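Long-range contacts in SAM-dependent methyltransferase (Anabaena variabilis ATCC 29413, PDB 3GGD), which probably transfers a methyl group from S-adenosyl-L-methionine to a substrate not yet identified, and binds the product S-adenosyl-L-homocysteine: residues A42-D46 with I128-T132; G157-E163 with A237-K243. The contacts are given in a common frame with arbitrary orientation. Numbering follows the deposited sequence.

How the interactions relate
Both contacts are built on the central sheet of a Rossmann-like methyltransferase, and their centres lie about 9 Å apart. Interaction 1 packs the start of helix 43-50 against strand 127-131; interaction 2 pairs the next strand, 158-164, with the antiparallel strand 237-244. D46 ties them together: its OD2 accepts from Y129 within interaction 1, while its OD1 lies 2.6 Å from OH of Y160 in interaction 2, a probable hydrogen bond. A second link is a probable backbone hydrogen bond, T132 N to I162 O, 2.8 Å, where these parallel strands end. Interaction 1 touches S-adenosyl-L-homocysteine directly through R131; interaction 2 stands one strand behind, with the I162 side chain about 4 Å from that of R131.

Interaction 1 (A42-D46 with I128-T132); sequences AVVVD and IYMRT. With SAH (S-adenosyl-L-homocysteine), chain E; EDO (1,2-ethanediol), chain L; EDO (1,2-ethanediol), chain M.
A buried carboxylate, D46 on the first turn of a helix, takes the hydroxyl of a strand tyrosine in a short hydrogen bond: Y129 OH donates to D46 OD2 at 2.6 Å. The setting is the Rossmann-like methyltransferase fold, where helix 43-50 packs on strand 127-131 of the central sheet. A42 is the N-cap, and its O accepts from D46 N at 3.1 Å; V43 to D46 are helical. I128 to R131 are extended, and T132 leaves the strand with positive phi and psi (54/55°). The backbones stay apart, the nearest CA atoms being those of V43 and R131 at 8.5 Å, so long side chains must span the gap. Y129 (chi1 t) does so with a ring whose edge meets the m rotamer of D46, while V43 CG2 lies 3.8 Å from Y129 CZ, a compact branched residue that packs obliquely against the ring. R131 is stretched, with its first three chi angles all t, and the small A42 lets its CB lie over one face of the guanidinium, 3.7 Å from R131 NE. O2 of the chain L ethanediol, probably from the crystallisation liquor, donates to D46 OD2 (2.7 Å) and accepts from R131 NE (2.8 Å). At this strand end R131 binds S-adenosyl-L-homocysteine twice: the ligand's N donates to R131 O at 2.8 Å, and R131 NH1 donates to its carboxylate OXT at 2.9 Å.

Interaction 2 (G157-E163 with A237-K243); sequences GAMYLIE and AFWAVIK. With SO4 (sulfate ion), chain I; EDO (1,2-ethanediol), chain R.
I242 and M159 (selenomethionine), the residues most covered by this contact, form a hydrogen-bonded antiparallel pair: M159 N to I242 O is 3.0 Å and I242 N to M159 O 2.9 Å. M159 (chi1 t, chi2 t, chi3 p) brings its CE within 3.5 Å of CD1 of I242 (chi1 p, chi2 t); a flexible chain beside a branched one closes this buried face, whose other apolar members are L161, A240 and F238. The E163 carboxylate turns away to accept from backbone N of H135, F134 and G133. Both strands have ordinary beta conformation; their N-to-C directions make 171°, with the axes 4.6 Å apart at closest. The register continues through the hydrogen-bonded pairs L161 with A240 (3.0 Å both ways between N and O) and E163 with F238 (E163 N to F238 O 2.8 Å). Y160, third in covered area, points to the other face and pairs with V241 at a non-hydrogen-bonded site, CA to CA 4.4 Å. With chi1 t its ring reaches over the neighbouring strand, CD1 3.8 Å from V241 CG2, and lies oblique to W239, CE1 to CE3 3.6 Å; its hydroxyl end bonds to D46. The last strand, 237-244, is inserted antiparallel between 158-164 and 211-217, giving the 3-2-1-4-5-7-6 order of class I methyltransferases. Strand 158-164 has 127-131 on its other side, and helix 43-50 covers the face of Y160, I162 and V241.

Interaction 1 (A42-D46 with I128-T132)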
ATOM      1  N   ALA A  42       5.807  -7.426  -8.763  1.00 61.28           N
ATOM      2  CA  ALA A  42       5.123  -6.373  -8.050  1.00 60.40           C
ATOM      3  C   ALA A  42       5.082  -5.102  -8.932  1.00 60.39           C
ATOM      4  O   ALA A  42       4.305  -5.036  -9.898  1.00 59.93           O
ATOM      5  CB  ALA A  42       5.794  -6.141  -6.699  1.00 59.74           C
ATOM      6  N   VAL A  43       5.914  -4.109  -8.635  1.00 58.87           N
ATOM      7  CA  VAL A  43       5.883  -2.864  -9.407  1.00 58.61           C
ATOM      8  C   VAL A  43       6.146  -2.999 -10.943  1.00 58.24           C
ATOM      9  O   VAL A  43       5.648  -2.199 -11.750  1.00 57.83           O
ATOM     10  CB  VAL A  43       6.832  -1.779  -8.758  1.00 59.21           C
ATOM     11  CG1 VAL A  43       8.317  -2.203  -8.910  1.00 57.14           C
ATOM     12  CG2 VAL A  43       6.501  -0.339  -9.316  1.00 57.35           C
ATOM     13  N   VAL A  44       6.899  -4.014 -11.352  1.00 58.46           N
ATOM     14  CA  VAL A  44       7.108  -4.275 -12.769  1.00 58.36           C
ATOM     15  C   VAL A  44       5.779  -4.627 -13.462  1.00 58.92           C
ATOM     16  O   VAL A  44       5.532  -4.256 -14.645  1.00 57.20           O
ATOM     17  CB  VAL A  44       8.114  -5.409 -12.981  1.00 58.07           C
ATOM     18  CG1 VAL A  44       8.028  -5.996 -14.426  1.00 56.61           C
ATOM     19  CG2 VAL A  44       9.491  -4.931 -12.649  1.00 57.63           C
ATOM     20  N   VAL A  45       4.925  -5.337 -12.729  1.00 58.79           N
ATOM     21  CA  VAL A  45       3.568  -5.667 -13.223  1.00 59.33           C
ATOM     22  C   VAL A  45       2.663  -4.424 -13.207  1.00 59.03           C
ATOM     23  O   VAL A  45       1.899  -4.171 -14.142  1.00 58.26           O
ATOM     24  CB  VAL A  45       2.939  -6.805 -12.370  1.00 60.38           C
ATOM     25  CG1 VAL A  45       1.421  -6.965 -12.675  1.00 61.98           C
ATOM     26  CG2 VAL A  45       3.725  -8.110 -12.603  1.00 59.20           C
ATOM     27  N   ASP A  46       2.810  -3.602 -12.179  1.00 58.68           N
ATOM     28  CA  ASP A  46       2.001  -2.369 -12.055  1.00 59.22           C
ATOM     29  C   ASP A  46       2.307  -1.261 -13.090  1.00 59.39           C
ATOM     30  O   ASP A  46       1.379  -0.632 -13.627  1.00 58.87           O
ATOM     31  CB  ASP A  46       2.194  -1.747 -10.665  1.00 58.80           C
ATOM     32  CG  ASP A  46       1.777  -2.707  -9.521  1.00 60.44           C
ATOM     33  OD1 ASP A  46       0.745  -3.400  -9.683  1.00 59.13           O
ATOM     34  OD2 ASP A  46       2.470  -2.722  -8.485  1.00 59.78           O
ATOM     35  N   ILE A 128       0.686   9.596  -7.560  1.00 59.84           N
ATOM     36  CA  ILE A 128       0.811   8.624  -6.455  1.00 59.44           C
ATOM     37  C   ILE A 128       0.789   7.186  -6.931  1.00 59.90           C
ATOM     38  O   ILE A 128      -0.056   6.792  -7.757  1.00 60.16           O
ATOM     39  CB  ILE A 128      -0.310   8.778  -5.379  1.00 59.34           C
ATOM     40  CG1 ILE A 128      -0.210  10.131  -4.674  1.00 60.19           C
ATOM     41  CG2 ILE A 128      -0.227   7.647  -4.311  1.00 58.57           C
ATOM     42  CD1 ILE A 128      -1.390  10.475  -3.759  1.00 59.47           C
ATOM     43  N   TYR A 129       1.755   6.420  -6.422  1.00 59.96           N
ATOM     44  CA  TYR A 129       1.769   4.975  -6.503  1.00 60.11           C
ATOM     45  C   TYR A 129       1.501   4.461  -5.090  1.00 60.95           C
ATOM     46  O   TYR A 129       2.206   4.841  -4.132  1.00 60.84           O
ATOM     47  CB  TYR A 129       3.151   4.465  -6.957  1.00 60.57           C
ATOM     48  CG  TYR A 129       3.314   2.958  -6.916  1.00 59.89           C
ATOM     49  CD1 TYR A 129       2.832   2.159  -7.934  1.00 60.59           C
ATOM     50  CD2 TYR A 129       3.945   2.328  -5.844  1.00 59.79           C
ATOM     51  CE1 TYR A 129       3.007   0.757  -7.903  1.00 60.68           C
ATOM     52  CE2 TYR A 129       4.157   0.949  -5.821  1.00 60.60           C
ATOM     53  CZ  TYR A 129       3.676   0.159  -6.853  1.00 62.42           C
ATOM     54  OH  TYR A 129       3.840  -1.222  -6.842  1.00 60.28           O
HETATM   55  N   MSE A 130       0.475   3.627  -4.949  1.00 61.56           N
HETATM   56  CA  MSE A 130       0.171   3.043  -3.663  1.00 63.10           C
HETATM   57  C   MSE A 130      -0.124   1.550  -3.785  1.00 61.35           C
HETATM   58  O   MSE A 130      -1.103   1.125  -4.416  1.00 61.72           O
HETATM   59  CB  MSE A 130      -1.011   3.757  -3.008  1.00 62.97           C
HETATM   60  CG  MSE A 130      -1.266   3.286  -1.584  1.00 63.91           C
HETATM   61 SE   MSE A 130      -2.701   4.392  -0.710  0.75 72.00          SE
HETATM   62  CE  MSE A 130      -4.095   3.704  -1.662  1.00 59.63           C
ATOM     63  N   ARG A 131       0.720   0.754  -3.143  1.00 61.61           N
ATOM     64  CA  ARG A 131       0.595  -0.701  -3.171  1.00 60.33           C
ATOM     65  C   ARG A 131       0.189  -1.191  -1.768  1.00 60.57           C
ATOM     66  O   ARG A 131       0.986  -1.190  -0.808  1.00 60.07           O
ATOM     67  CB  ARG A 131       1.918  -1.324  -3.623  1.00 59.28           C
ATOM     68  CG  ARG A 131       1.839  -2.847  -3.759  1.00 59.08           C
ATOM     69  CD  ARG A 131       3.154  -3.426  -4.339  1.00 59.50           C
ATOM     70  NE  ARG A 131       3.062  -4.872  -4.549  1.00 58.77           N
ATOM     71  CZ  ARG A 131       3.470  -5.776  -3.674  1.00 58.02           C
ATOM     72  NH1 ARG A 131       4.008  -5.391  -2.532  1.00 59.39           N
ATOM     73  NH2 ARG A 131       3.366  -7.070  -3.960  1.00 59.32           N
ATOM     74  N   THR A 132      -1.057  -1.618  -1.680  1.00 60.83           N
ATOM     75  CA  THR A 132      -1.685  -2.084  -0.465  1.00 61.09           C
ATOM     76  C   THR A 132      -1.584  -1.089   0.673  1.00 62.24           C
ATOM     77  O   THR A 132      -1.116  -1.399   1.763  1.00 63.48           O
ATOM     78  CB  THR A 132      -1.252  -3.503  -0.085  1.00 61.30           C
ATOM     79  OG1 THR A 132       0.184  -3.640  -0.116  1.00 59.33           O
ATOM     80  CG2 THR A 132      -1.923  -4.534  -1.074  1.00 61.29           C
TER
HETATM   81  N   SAH E 248       3.597  -0.263  -0.343  1.00 47.95           N
HETATM   82  CA  SAH E 248       4.553  -1.119   0.406  1.00 49.38           C
HETATM   83  CB  SAH E 248       4.064  -1.504   1.819  1.00 49.33           C
HETATM   84  CG  SAH E 248       2.707  -2.212   1.979  1.00 48.24           C
HETATM   85  SD  SAH E 248       2.346  -2.671   3.684  1.00 40.72           S
HETATM   86  C   SAH E 248       4.901  -2.382  -0.367  1.00 49.97           C
HETATM   87  O   SAH E 248       5.957  -3.012  -0.104  1.00 50.80           O
HETATM   88  OXT SAH E 248       4.140  -2.812  -1.234  1.00 48.90           O
HETATM   89  C5' SAH E 248       1.352  -1.299   4.196  1.00 48.21           C
HETATM   90  C4' SAH E 248       2.198  -0.040   4.548  1.00 48.86           C
HETATM   91  O4' SAH E 248       1.321   1.047   4.926  1.00 48.08           O
HETATM   92  C3' SAH E 248       3.177  -0.175   5.729  1.00 46.81           C
HETATM   93  O3' SAH E 248       4.497   0.213   5.390  1.00 47.64           O
HETATM   94  C2' SAH E 248       2.632   0.779   6.786  1.00 47.91           C
HETATM   95  O2' SAH E 248       3.592   1.288   7.734  1.00 47.29           O
HETATM   96  C1' SAH E 248       1.942   1.829   5.936  1.00 48.00           C
HETATM   97  N9  SAH E 248       0.949   2.626   6.667  1.00 47.52           N
HETATM   98  C8  SAH E 248       0.042   2.121   7.548  1.00 48.12           C
HETATM   99  N7  SAH E 248      -0.739   3.108   8.018  1.00 47.45           N
HETATM  100  C5  SAH E 248      -0.307   4.265   7.429  1.00 47.55           C
HETATM  101  C6  SAH E 248      -0.675   5.671   7.549  1.00 48.56           C
HETATM  102  N6  SAH E 248      -1.674   5.954   8.416  1.00 48.57           N
HETATM  103  N1  SAH E 248      -0.015   6.603   6.845  1.00 47.31           N
HETATM  104  C2  SAH E 248       1.013   6.240   6.013  1.00 48.68           C
HETATM  105  N3  SAH E 248       1.395   4.969   5.889  1.00 46.69           N
HETATM  106  C4  SAH E 248       0.808   3.967   6.572  1.00 45.85           C
HETATM  107  C1  EDO L 255       1.103  -7.419  -7.367  1.00 56.55           C
HETATM  108  O1  EDO L 255       2.188  -7.957  -6.589  1.00 54.42           O
HETATM  109  C2  EDO L 255       1.484  -6.093  -8.086  1.00 56.76           C
HETATM  110  O2  EDO L 255       2.129  -5.104  -7.224  1.00 50.47           O
HETATM  111  C1  EDO M 256       5.800  -5.825 -17.550  1.00 54.60           C
HETATM  112  O1  EDO M 256       4.605  -5.841 -16.750  1.00 55.29           O
HETATM  113  C2  EDO M 256       5.530  -6.451 -18.921  1.00 53.44           C
HETATM  114  O2  EDO M 256       4.774  -5.595 -19.776  1.00 52.60           O

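Interaction 2 (G157-E163 with A237-K243)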
ATOM      1  N   GLY A 157      -2.438  15.628 -10.482  1.00 59.45           N
ATOM      2  CA  GLY A 157      -1.944  14.306 -10.130  1.00 60.06           C
ATOM      3  C   GLY A 157      -2.855  13.141 -10.484  1.00 59.06           C
ATOM      4  O   GLY A 157      -4.070  13.287 -10.466  1.00 59.35           O
ATOM      5  N   ALA A 158      -2.257  11.986 -10.778  1.00 58.64           N
ATOM      6  CA  ALA A 158      -3.011  10.741 -10.952  1.00 59.47           C
ATOM      7  C   ALA A 158      -2.451   9.731  -9.949  1.00 60.26           C
ATOM      8  O   ALA A 158      -1.286   9.813  -9.542  1.00 59.60           O
ATOM      9  CB  ALA A 158      -2.943  10.181 -12.417  1.00 58.46           C
HETATM   10  N   MSE A 159      -3.306   8.790  -9.543  1.00 60.49           N
HETATM   11  CA  MSE A 159      -2.945   7.767  -8.581  1.00 61.28           C
HETATM   12  C   MSE A 159      -3.224   6.404  -9.148  1.00 60.77           C
HETATM   13  O   MSE A 159      -4.337   6.139  -9.607  1.00 59.91           O
HETATM   14  CB  MSE A 159      -3.750   7.887  -7.274  1.00 60.05           C
HETATM   15  CG  MSE A 159      -3.520   6.724  -6.374  1.00 61.82           C
HETATM   16 SE   MSE A 159      -4.096   6.966  -4.535  0.75 65.94          SE
HETATM   17  CE  MSE A 159      -5.988   7.364  -4.812  1.00 57.48           C
ATOM     18  N   TYR A 160      -2.213   5.543  -9.077  1.00 59.86           N
ATOM     19  CA  TYR A 160      -2.414   4.133  -9.287  1.00 60.16           C
ATOM     20  C   TYR A 160      -2.411   3.490  -7.902  1.00 60.25           C
ATOM     21  O   TYR A 160      -1.489   3.718  -7.114  1.00 59.31           O
ATOM     22  CB  TYR A 160      -1.270   3.494 -10.079  1.00 59.40           C
ATOM     23  CG  TYR A 160      -1.362   1.950 -10.142  1.00 58.81           C
ATOM     24  CD1 TYR A 160      -2.132   1.310 -11.105  1.00 56.86           C
ATOM     25  CD2 TYR A 160      -0.663   1.147  -9.238  1.00 59.77           C
ATOM     26  CE1 TYR A 160      -2.176  -0.086 -11.183  1.00 57.53           C
ATOM     27  CE2 TYR A 160      -0.715  -0.249  -9.294  1.00 57.96           C
ATOM     28  CZ  TYR A 160      -1.477  -0.850 -10.271  1.00 58.96           C
ATOM     29  OH  TYR A 160      -1.473  -2.211 -10.343  1.00 60.58           O
ATOM     30  N   LEU A 161      -3.444   2.710  -7.612  1.00 60.36           N
ATOM     31  CA  LEU A 161      -3.453   1.906  -6.389  1.00 61.72           C
ATOM     32  C   LEU A 161      -3.847   0.452  -6.700  1.00 60.85           C
ATOM     33  O   LEU A 161      -4.610   0.175  -7.629  1.00 60.48           O
ATOM     34  CB  LEU A 161      -4.365   2.471  -5.310  1.00 62.54           C
ATOM     35  CG  LEU A 161      -5.902   2.369  -5.458  1.00 64.69           C
ATOM     36  CD1 LEU A 161      -6.569   2.728  -4.056  1.00 67.21           C
ATOM     37  CD2 LEU A 161      -6.414   3.257  -6.555  1.00 64.09           C
ATOM     38  N   ILE A 162      -3.241  -0.460  -5.939  1.00 61.11           N
ATOM     39  CA  ILE A 162      -3.547  -1.889  -6.014  1.00 60.39           C
ATOM     40  C   ILE A 162      -3.728  -2.346  -4.552  1.00 60.86           C
ATOM     41  O   ILE A 162      -2.919  -2.045  -3.671  1.00 60.09           O
ATOM     42  CB  ILE A 162      -2.487  -2.681  -6.820  1.00 61.01           C
ATOM     43  CG1 ILE A 162      -2.922  -4.157  -6.914  1.00 60.75           C
ATOM     44  CG2 ILE A 162      -1.023  -2.467  -6.223  1.00 57.61           C
ATOM     45  CD1 ILE A 162      -2.013  -5.085  -7.779  1.00 59.63           C
ATOM     46  N   GLU A 163      -4.858  -2.995  -4.311  1.00 60.75           N
ATOM     47  CA  GLU A 163      -5.298  -3.362  -2.983  1.00 60.39           C
ATOM     48  C   GLU A 163      -5.795  -4.804  -3.003  1.00 60.03           C
ATOM     49  O   GLU A 163      -6.005  -5.375  -4.064  1.00 59.45           O
ATOM     50  CB  GLU A 163      -6.454  -2.422  -2.569  1.00 60.51           C
ATOM     51  CG  GLU A 163      -6.038  -0.963  -2.446  1.00 60.90           C
ATOM     52  CD  GLU A 163      -5.031  -0.720  -1.342  1.00 64.04           C
ATOM     53  OE1 GLU A 163      -5.034  -1.513  -0.359  1.00 62.95           O
ATOM     54  OE2 GLU A 163      -4.203   0.241  -1.474  1.00 64.97           O
ATOM     55  N   ALA A 237      -6.786  -9.249  -6.122  1.00 60.64           N
ATOM     56  CA  ALA A 237      -6.441  -7.828  -6.127  1.00 59.95           C
ATOM     57  C   ALA A 237      -7.518  -7.007  -6.825  1.00 59.62           C
ATOM     58  O   ALA A 237      -8.347  -7.521  -7.578  1.00 59.00           O
ATOM     59  CB  ALA A 237      -5.079  -7.605  -6.802  1.00 59.90           C
ATOM     60  N   PHE A 238      -7.519  -5.726  -6.515  1.00 59.05           N
ATOM     61  CA  PHE A 238      -8.313  -4.727  -7.188  1.00 58.89           C
ATOM     62  C   PHE A 238      -7.334  -3.602  -7.450  1.00 59.26           C
ATOM     63  O   PHE A 238      -6.598  -3.208  -6.535  1.00 59.63           O
ATOM     64  CB  PHE A 238      -9.446  -4.160  -6.303  1.00 59.19           C
ATOM     65  CG  PHE A 238     -10.024  -2.882  -6.835  1.00 58.84           C
ATOM     66  CD1 PHE A 238     -10.919  -2.900  -7.868  1.00 62.61           C
ATOM     67  CD2 PHE A 238      -9.609  -1.661  -6.355  1.00 62.90           C
ATOM     68  CE1 PHE A 238     -11.418  -1.749  -8.401  1.00 61.97           C
ATOM     69  CE2 PHE A 238     -10.131  -0.485  -6.890  1.00 61.96           C
ATOM     70  CZ  PHE A 238     -11.025  -0.559  -7.933  1.00 61.21           C
ATOM     71  N   TRP A 239      -7.343  -3.063  -8.668  1.00 59.63           N
ATOM     72  CA  TRP A 239      -6.496  -1.908  -8.986  1.00 59.43           C
ATOM     73  C   TRP A 239      -7.228  -0.911  -9.860  1.00 59.24           C
ATOM     74  O   TRP A 239      -8.181  -1.263 -10.597  1.00 58.44           O
ATOM     75  CB  TRP A 239      -5.153  -2.327  -9.660  1.00 59.26           C
ATOM     76  CG  TRP A 239      -5.294  -2.951 -10.987  1.00 58.36           C
ATOM     77  CD1 TRP A 239      -5.357  -4.290 -11.241  1.00 58.82           C
ATOM     78  CD2 TRP A 239      -5.388  -2.300 -12.267  1.00 57.06           C
ATOM     79  NE1 TRP A 239      -5.484  -4.512 -12.579  1.00 58.54           N
ATOM     80  CE2 TRP A 239      -5.495  -3.317 -13.239  1.00 58.52           C
ATOM     81  CE3 TRP A 239      -5.374  -0.968 -12.684  1.00 58.60           C
ATOM     82  CZ2 TRP A 239      -5.620  -3.049 -14.607  1.00 59.90           C
ATOM     83  CZ3 TRP A 239      -5.492  -0.703 -14.038  1.00 57.95           C
ATOM     84  CH2 TRP A 239      -5.600  -1.739 -14.985  1.00 58.80           C
ATOM     85  N   ALA A 240      -6.787   0.344  -9.748  1.00 58.91           N
ATOM     86  CA  ALA A 240      -7.359   1.435 -10.523  1.00 59.11           C
ATOM     87  C   ALA A 240      -6.356   2.574 -10.707  1.00 59.11           C
ATOM     88  O   ALA A 240      -5.430   2.762  -9.900  1.00 59.59           O
ATOM     89  CB  ALA A 240      -8.689   1.974  -9.856  1.00 57.39           C
ATOM     90  N   VAL A 241      -6.536   3.305 -11.805  1.00 58.92           N
ATOM     91  CA  VAL A 241      -5.886   4.603 -11.959  1.00 58.44           C
ATOM     92  C   VAL A 241      -7.012   5.653 -11.913  1.00 59.23           C
ATOM     93  O   VAL A 241      -7.975   5.573 -12.696  1.00 58.28           O
ATOM     94  CB  VAL A 241      -5.093   4.738 -13.295  1.00 58.86           C
ATOM     95  CG1 VAL A 241      -4.477   6.108 -13.367  1.00 57.10           C
ATOM     96  CG2 VAL A 241      -4.008   3.632 -13.423  1.00 54.95           C
ATOM     97  N   ILE A 242      -6.880   6.621 -10.993  1.00 59.35           N
ATOM     98  CA  ILE A 242      -7.883   7.678 -10.829  1.00 59.14           C
ATOM     99  C   ILE A 242      -7.239   9.067 -10.911  1.00 59.79           C
ATOM    100  O   ILE A 242      -6.043   9.240 -10.618  1.00 59.57           O
ATOM    101  CB  ILE A 242      -8.728   7.487  -9.524  1.00 59.27           C
ATOM    102  CG1 ILE A 242      -7.909   7.824  -8.251  1.00 59.85           C
ATOM    103  CG2 ILE A 242      -9.273   6.033  -9.446  1.00 56.59           C
ATOM    104  CD1 ILE A 242      -8.755   7.823  -6.939  1.00 56.70           C
ATOM    105  N   LYS A 243      -8.032  10.044 -11.340  1.00 59.57           N
ATOM    106  CA  LYS A 243      -7.594  11.426 -11.457  1.00 59.36           C
ATOM    107  C   LYS A 243      -8.824  12.326 -11.193  1.00 58.90           C
ATOM    108  O   LYS A 243      -9.941  11.972 -11.574  1.00 58.68           O
ATOM    109  CB  LYS A 243      -7.027  11.639 -12.843  1.00 59.45           C
ATOM    110  CG  LYS A 243      -6.383  13.010 -13.105  1.00 61.38           C
ATOM    111  CD  LYS A 243      -5.636  12.978 -14.428  1.00 60.72           C
ATOM    112  CE  LYS A 243      -4.905  14.284 -14.733  1.00 62.71           C
ATOM    113  NZ  LYS A 243      -5.958  15.314 -15.052  1.00 66.48           N
TER
HETATM  114  S   SO4 I 252      -4.405  18.303 -15.719  1.00136.84           S
HETATM  115  O1  SO4 I 252      -3.588  19.342 -16.344  1.00138.09           O
HETATM  116  O2  SO4 I 252      -3.569  17.129 -15.468  1.00137.54           O
HETATM  117  O3  SO4 I 252      -5.528  17.932 -16.582  1.00136.78           O
HETATM  118  O4  SO4 I 252      -4.904  18.840 -14.459  1.00137.76           O
HETATM  119  C1  EDO R 261      -7.545  -7.107 -15.147  1.00 77.71           C
HETATM  120  O1  EDO R 261      -8.767  -7.669 -14.696  1.00 78.43           O
HETATM  121  C2  EDO R 261      -6.497  -7.547 -14.136  1.00 77.01           C
HETATM  122  O2  EDO R 261      -5.265  -6.927 -14.444  1.00 75.24           O